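Local coordinates for phosphate-binding protein PstS 2 (Streptococcus pneumoniae, PDB 4H1X) that probably binds phosphate outside the cell membrane as the solute-binding lipoprotein of the PstSACB ABC transporter, which is involved in phosphate import, at residues E12-E17 and E55-A60; Y100-P105 and V245-L250; Q119-F124 and L158-S163. One frame throughout, in Å; residues are numbered along the deposited sequence. Where two conformers were deposited one is given.

In the fold
From the N terminus, contact 1 closes first, laying helix 54-63 over strand 12-16 within the lobe that carries both chain ends. Contact 2 opens next, at the start of strand 103-110, and stays open while the chain builds the other lobe. Within that long excursion contact 3 opens and closes, setting helix 116-126 against strand 155-162. The chain then returns, and helix 247-254 shuts contact 2. All three join segments distant in sequence and reach one mixed sheet; contacts 1 and 3, with centres 33 Å apart, lie on opposite sides of the chain's centre.

Contact 1 of 3, residues E12-E17 and E55-A60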
# COMPACT_ATOMS: atom_id res chain seq x y z
N GLU A 12 2.50 23.80 -4.54
CA GLU A 12 2.21 23.06 -5.77
C GLU A 12 1.90 21.62 -5.36
O GLU A 12 2.80 20.86 -5.02
CB GLU A 12 3.37 23.15 -6.78
CG GLU A 12 3.04 22.58 -8.15
CD GLU A 12 4.21 22.23 -9.06
OE1 GLU A 12 5.32 22.79 -8.87
OE2 GLU A 12 4.00 21.42 -9.99
N VAL A 13 0.61 21.28 -5.31
CA VAL A 13 0.18 19.95 -4.89
C VAL A 13 0.38 18.97 -6.06
O VAL A 13 -0.13 19.19 -7.16
CB VAL A 13 -1.30 19.97 -4.40
CG1 VAL A 13 -1.79 18.58 -4.04
CG2 VAL A 13 -1.47 20.94 -3.20
N ILE A 14 1.13 17.91 -5.82
CA ILE A 14 1.34 16.85 -6.81
C ILE A 14 0.43 15.69 -6.44
O ILE A 14 0.61 15.11 -5.37
CB ILE A 14 2.84 16.37 -6.91
CG1 ILE A 14 3.87 17.54 -7.06
CG2 ILE A 14 3.01 15.29 -8.01
CD1 ILE A 14 3.66 18.52 -8.16
N SER A 15 -0.53 15.36 -7.30
CA SER A 15 -1.43 14.23 -7.06
C SER A 15 -1.05 13.06 -7.96
O SER A 15 -0.51 13.26 -9.05
CB SER A 15 -2.88 14.64 -7.33
OG SER A 15 -3.73 13.51 -7.36
N ARG A 16 -1.37 11.82 -7.52
CA ARG A 16 -1.20 10.68 -8.41
C ARG A 16 -2.40 10.66 -9.37
O ARG A 16 -3.38 11.37 -9.13
CB ARG A 16 -1.03 9.37 -7.61
CG ARG A 16 0.42 9.17 -7.15
CD ARG A 16 1.42 8.90 -8.31
NE ARG A 16 1.00 7.76 -9.13
CZ ARG A 16 1.19 6.49 -8.78
NH1 ARG A 16 1.86 6.19 -7.68
NH2 ARG A 16 0.71 5.52 -9.54
N GLU A 17 -2.30 9.91 -10.48
CA GLU A 17 -3.38 9.84 -11.47
C GLU A 17 -4.63 9.17 -10.90
O GLU A 17 -4.55 8.42 -9.94
CB GLU A 17 -2.90 9.10 -12.74
CG GLU A 17 -2.82 7.58 -12.63
CD GLU A 17 -1.68 6.99 -11.82
OE1 GLU A 17 -0.89 7.77 -11.24
OE2 GLU A 17 -1.59 5.75 -11.75
N GLU A 55 8.11 7.47 -9.45
CA GLU A 55 9.26 8.15 -10.06
C GLU A 55 8.88 9.58 -10.50
O GLU A 55 9.66 10.51 -10.35
CB GLU A 55 9.79 7.34 -11.26
CG GLU A 55 10.41 5.98 -10.90
CD GLU A 55 9.52 4.91 -10.29
OE1 GLU A 55 8.34 4.79 -10.68
OE2 GLU A 55 10.03 4.18 -9.40
N GLY A 56 7.67 9.69 -11.06
CA GLY A 56 7.15 10.96 -11.55
C GLY A 56 6.92 11.94 -10.41
O GLY A 56 7.27 13.12 -10.53
N VAL A 57 6.38 11.43 -9.27
CA VAL A 57 6.16 12.27 -8.07
C VAL A 57 7.53 12.74 -7.57
O VAL A 57 7.72 13.95 -7.41
CB VAL A 57 5.32 11.60 -6.94
CG1 VAL A 57 5.25 12.51 -5.71
CG2 VAL A 57 3.90 11.30 -7.42
N LEU A 58 8.50 11.82 -7.41
CA LEU A 58 9.88 12.14 -6.96
C LEU A 58 10.52 13.21 -7.82
O LEU A 58 11.04 14.18 -7.28
CB LEU A 58 10.78 10.90 -6.94
CG LEU A 58 10.49 9.90 -5.82
CD1 LEU A 58 11.25 8.61 -6.03
CD2 LEU A 58 10.82 10.48 -4.47
N SER A 59 10.42 13.08 -9.16
CA SER A 59 10.98 14.04 -10.11
C SER A 59 10.32 15.43 -9.97
O SER A 59 11.03 16.44 -10.00
CB SER A 59 10.80 13.52 -11.54
OG SER A 59 11.18 14.52 -12.48
N ALA A 60 8.98 15.46 -9.89
CA ALA A 60 8.23 16.71 -9.76
C ALA A 60 8.57 17.43 -8.44
O ALA A 60 8.72 18.65 -8.43
CB ALA A 60 6.74 16.44 -9.83
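Arg16 and Val57 make the tightest touch between strand 12-16 and helix 54-63: the arginine's CD lies 3.6 Å from CG2 of Val57, the two side chains crossing at nearly a right angle. The same methyl of Val57 also meets Ile14, whose CG2 is 4.1 Å away. Ile14 divides its work between two branches. With CG1 anti to the carbonyl carbon (chi1 -49°), CG2 is left for Val57 while CD1 reaches Ala60 CB at 4.1 Å, one helical turn further on. The touching atoms are all aliphatic carbons, those of Arg16 included, and strand and helix run almost antiparallel, at 172°, axes 9.3 Å apart. This is the layering of an alpha/beta lobe in the periplasmic binding protein fold: strand 12-16 pairs in parallel with strands 49-51 and 67-72, and the helix of the beta-alpha-beta crossover between those two packs over it. Further out, the bend of the Arg16 chain at chi2 and chi3 turns its polar end to Glu17. NE and NH2 grip the carboxylate side-on, NE reaching OE1 at 2.8 Å and NH2 reaching OE2 at 3.2 Å; both oxygens use their syn lone pairs, and this two-point grip should limit the guanidinium's rotation. NH2 also bonds a citrate, probably from the crystallisation liquor, while Tyr70 OH bonds the backbone N of Arg16.

Contact 2 of 3, residues Y100-P105 and V245-L250; sequences YPLQRP and VSMAEL
Met247, a selenomethionine here, meets both Pro101 and Leu102 through its selenium, and what holds it in place begins just before it in the chain. Val245 ends a short strand by pairing its backbone with Glu84 and Asp86. Ser246 then takes the N-cap position of helix 247-254, and with Glu249 it forms a capping box: Ser246 OG accepts from Glu249 N at 3.0 Å, and Glu249 OE1 in return accepts from Ser246 N at 3.2 Å, met on its anti side and 19° out of the carboxylate plane. The box satisfies the N-H of the cap residue itself and that of Glu249 in the first turn; that of Met247 goes to Asp86 OD1. Two successive kinks in the Met247 chain fold its selenium against Leu102 CD2, 3.8 Å away in the conformers described, and Pro101 CG, 4.0 Å away; the chain lies alongside both residues, pointing the opposite way to theirs. The join belongs to the sheet-and-helix architecture of a periplasmic binding protein lobe, where the late helix 247-254 comes to lie against the entrance to strand 103-110. Leu102 is the centre of an inverse gamma turn at that entrance. One turn along the helix, Leu250 points its CG anti to its own backbone N (chi1 -172°) and meets the same conformer of Leu102 tip to tip, its CD2 3.7 Å from Leu102 CD1. Thr30 of helix 21-30 and Val234 of strand 223-236 touch both leucines, and Ile85 packs on Met247, Pro101 and Leu102.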
# COMPACT_ATOMS: atom_id res chain seq x y z
N TYR A 100 3.17 6.00 13.29
CA TYR A 100 3.07 6.69 12.00
C TYR A 100 1.71 6.35 11.36
O TYR A 100 1.43 5.19 11.08
CB TYR A 100 4.26 6.33 11.11
CG TYR A 100 4.28 7.17 9.86
CD1 TYR A 100 4.71 8.49 9.89
CD2 TYR A 100 3.84 6.64 8.65
CE1 TYR A 100 4.70 9.28 8.73
CE2 TYR A 100 3.86 7.41 7.48
CZ TYR A 100 4.28 8.73 7.53
OH TYR A 100 4.30 9.47 6.37
N PRO A 101 0.82 7.35 11.17
CA PRO A 101 -0.56 7.06 10.74
C PRO A 101 -0.83 6.81 9.25
O PRO A 101 -1.85 6.18 8.95
CB PRO A 101 -1.33 8.29 11.22
CG PRO A 101 -0.34 9.39 11.13
CD PRO A 101 1.00 8.79 11.46
N LEU A 102 0.03 7.29 8.34
CA LEU A 102 -0.18 7.09 6.90
C LEU A 102 0.38 5.75 6.50
O LEU A 102 1.53 5.63 6.05
CB LEU A 102 0.44 8.20 6.05
CG LEU A 102 0.05 9.62 6.38
CD1 LEU A 102 0.96 10.57 5.66
CD2 LEU A 102 -1.40 9.89 6.01
N GLN A 103 -0.42 4.72 6.71
CA GLN A 103 -0.03 3.35 6.40
C GLN A 103 -1.27 2.52 6.20
O GLN A 103 -2.37 2.87 6.67
CB GLN A 103 0.83 2.74 7.53
CG GLN A 103 0.10 2.66 8.88
CD GLN A 103 0.82 1.79 9.87
OE1 GLN A 103 0.81 0.55 9.77
NE2 GLN A 103 1.49 2.42 10.81
N ARG A 104 -1.09 1.42 5.49
CA ARG A 104 -2.17 0.49 5.25
C ARG A 104 -1.60 -0.92 5.18
O ARG A 104 -0.46 -1.11 4.75
CB ARG A 104 -2.92 0.83 3.94
CG ARG A 104 -2.00 0.91 2.73
CD ARG A 104 -2.73 0.98 1.43
NE ARG A 104 -1.79 1.15 0.33
CZ ARG A 104 -2.12 1.07 -0.95
NH1 ARG A 104 -3.37 0.81 -1.31
NH2 ARG A 104 -1.19 1.20 -1.89
N PRO A 105 -2.42 -1.91 5.56
CA PRO A 105 -1.94 -3.29 5.45
C PRO A 105 -2.15 -3.84 4.05
O PRO A 105 -3.09 -3.43 3.34
CB PRO A 105 -2.82 -4.04 6.45
CG PRO A 105 -4.15 -3.29 6.40
CD PRO A 105 -3.79 -1.84 6.12
N VAL A 245 3.97 18.39 9.55
CA VAL A 245 2.59 18.83 9.35
C VAL A 245 1.70 18.02 10.24
O VAL A 245 1.97 16.84 10.48
CB VAL A 245 2.09 18.77 7.87
CG1 VAL A 245 2.67 19.91 7.04
CG2 VAL A 245 2.38 17.41 7.21
N SER A 246 0.61 18.62 10.72
CA SER A 246 -0.41 17.86 11.43
C SER A 246 -1.27 17.12 10.39
O SER A 246 -1.21 17.48 9.20
CB SER A 246 -1.28 18.80 12.26
OG SER A 246 -1.96 19.75 11.44
N MSE A 247 -2.08 16.13 10.82
CA MSE A 247 -2.98 15.44 9.90
C MSE A 247 -4.02 16.43 9.36
O MSE A 247 -4.38 16.34 8.20
CB MSE A 247 -3.66 14.22 10.55
CG MSE A 247 -2.77 12.98 10.64
SE MSE A 247 -2.58 11.89 9.02
CE MSE A 247 -4.44 11.24 8.83
N ALA A 248 -4.45 17.43 10.18
CA ALA A 248 -5.39 18.48 9.75
C ALA A 248 -4.78 19.31 8.63
O ALA A 248 -5.44 19.53 7.61
CB ALA A 248 -5.75 19.40 10.91
N GLU A 249 -3.52 19.76 8.82
CA GLU A 249 -2.81 20.55 7.83
C GLU A 249 -2.64 19.74 6.57
O GLU A 249 -2.85 20.28 5.50
CB GLU A 249 -1.43 20.98 8.34
CG GLU A 249 -1.44 22.24 9.18
CD GLU A 249 -0.10 22.61 9.77
OE1 GLU A 249 0.74 21.70 10.01
OE2 GLU A 249 0.11 23.82 10.01
N LEU A 250 -2.28 18.44 6.72
CA LEU A 250 -2.08 17.55 5.58
C LEU A 250 -3.32 17.50 4.69
O LEU A 250 -3.21 17.69 3.47
CB LEU A 250 -1.70 16.12 6.04
CG LEU A 250 -1.28 15.15 4.93
CD1 LEU A 250 -0.10 15.73 4.10
CD2 LEU A 250 -0.92 13.79 5.51

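Contact 3 of 3, residues Q119-F124 and L158-S163; sequences QDFISF and LSVVGS
Phe121 and Leu158 have the closest pair of CA atoms, 8.8 Å apart, where helix 116-126 passes the strand 155-162. The gap is bridged by the side chains of Phe121, Leu158 and Val160. Inside the helix, Ser123 N bonds Gln119 O, and in the conformer described Ser123 OG reaches that oxygen from the opposite face of the carbonyl plane. Phe121 carries the contact from the helical side. Its CG stands anti to the backbone N (chi1 -177°), sending the ring out to the strand, while Leu158 brings CD1 against the root of that side chain, 3.6 Å from Phe121 CB and 3.9 Å from Phe121 CG. Further along the ring, CE2 of Phe121 comes within 4.3 Å of Val160 CG2, a looser touch from the next strand residue on the same side. Both aliphatic groups approach the ring obliquely. The cluster is buried in the second alpha/beta lobe of the periplasmic binding protein fold. Around it, Tyr177 of helix 164-180 meets Phe121 edge-to-face and Met170 of that helix packs on Phe121 and Val160, while strands 183-190 and 207-210, parallel to strand 155-162, supply Ile186 and Ile207.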
# COMPACT_ATOMS: atom_id res chain seq x y z
N GLN A 119 -2.43 -23.48 0.74
CA GLN A 119 -1.83 -23.51 2.09
C GLN A 119 -0.29 -23.59 2.02
O GLN A 119 0.40 -22.93 2.81
CB GLN A 119 -2.37 -24.71 2.89
CG GLN A 119 -3.86 -24.54 3.26
CD GLN A 119 -4.40 -25.75 3.98
OE1 GLN A 119 -5.36 -26.41 3.52
NE2 GLN A 119 -3.77 -26.09 5.07
N ASP A 120 0.26 -24.35 1.04
CA ASP A 120 1.72 -24.44 0.88
C ASP A 120 2.28 -23.06 0.44
O ASP A 120 3.34 -22.64 0.91
CB ASP A 120 2.10 -25.53 -0.12
CG ASP A 120 3.60 -25.77 -0.16
OD1 ASP A 120 4.14 -26.28 0.84
OD2 ASP A 120 4.24 -25.31 -1.13
N PHE A 121 1.55 -22.38 -0.45
CA PHE A 121 1.95 -21.04 -0.90
C PHE A 121 1.93 -20.05 0.29
O PHE A 121 2.88 -19.27 0.44
CB PHE A 121 1.05 -20.56 -2.05
CG PHE A 121 1.43 -19.21 -2.63
CD1 PHE A 121 2.76 -18.92 -2.94
CD2 PHE A 121 0.47 -18.25 -2.87
CE1 PHE A 121 3.10 -17.68 -3.52
CE2 PHE A 121 0.81 -17.02 -3.45
CZ PHE A 121 2.13 -16.73 -3.74
N ILE A 122 0.89 -20.11 1.17
CA ILE A 122 0.78 -19.27 2.38
C ILE A 122 1.99 -19.54 3.28
O ILE A 122 2.56 -18.62 3.86
CB ILE A 122 -0.58 -19.52 3.13
CG1 ILE A 122 -1.82 -19.12 2.30
CG2 ILE A 122 -0.61 -18.90 4.54
CD1 ILE A 122 -1.85 -17.76 1.73
N SER A 123 2.36 -20.84 3.43
CA SER A 123 3.51 -21.24 4.26
C SER A 123 4.78 -20.58 3.72
O SER A 123 5.60 -20.06 4.49
CB SER A 123 3.65 -22.76 4.32
OG SER A 123 2.51 -23.35 4.93
N PHE A 124 4.93 -20.55 2.39
CA PHE A 124 6.09 -19.90 1.75
C PHE A 124 6.08 -18.40 2.07
O PHE A 124 7.10 -17.85 2.43
CB PHE A 124 6.04 -20.10 0.22
CG PHE A 124 7.18 -19.36 -0.45
CD1 PHE A 124 8.48 -19.87 -0.43
CD2 PHE A 124 6.98 -18.09 -1.00
CE1 PHE A 124 9.53 -19.18 -1.02
CE2 PHE A 124 8.05 -17.37 -1.54
CZ PHE A 124 9.32 -17.92 -1.55
N LEU A 158 -2.98 -21.98 -8.90
CA LEU A 158 -3.49 -21.10 -7.88
C LEU A 158 -4.02 -19.86 -8.53
O LEU A 158 -3.40 -19.34 -9.48
CB LEU A 158 -2.42 -20.70 -6.86
CG LEU A 158 -2.15 -21.70 -5.77
CD1 LEU A 158 -0.98 -21.23 -4.93
CD2 LEU A 158 -3.38 -21.91 -4.90
N SER A 159 -5.16 -19.39 -8.04
CA SER A 159 -5.75 -18.14 -8.51
C SER A 159 -5.74 -17.16 -7.36
O SER A 159 -6.32 -17.44 -6.29
CB SER A 159 -7.17 -18.35 -9.04
OG SER A 159 -7.72 -17.10 -9.41
N VAL A 160 -5.05 -16.03 -7.54
CA VAL A 160 -4.92 -14.99 -6.51
C VAL A 160 -5.57 -13.73 -7.08
O VAL A 160 -5.21 -13.30 -8.18
CB VAL A 160 -3.45 -14.77 -6.05
CG1 VAL A 160 -3.41 -13.76 -4.90
CG2 VAL A 160 -2.80 -16.09 -5.61
N VAL A 161 -6.60 -13.19 -6.41
CA VAL A 161 -7.39 -12.10 -6.97
C VAL A 161 -7.57 -10.94 -6.02
O VAL A 161 -7.83 -11.18 -4.84
CB VAL A 161 -8.80 -12.67 -7.35
CG1 VAL A 161 -9.74 -11.56 -7.84
CG2 VAL A 161 -8.70 -13.82 -8.37
N GLY A 162 -7.55 -9.71 -6.54
CA GLY A 162 -7.88 -8.58 -5.69
C GLY A 162 -7.22 -7.26 -5.97
O GLY A 162 -6.95 -6.91 -7.12
N SER A 163 -6.86 -6.58 -4.88
CA SER A 163 -6.31 -5.21 -4.91
C SER A 163 -5.14 -5.05 -5.86
O SER A 163 -4.17 -5.81 -5.80
CB SER A 163 -5.88 -4.80 -3.51
OG SER A 163 -5.27 -3.52 -3.56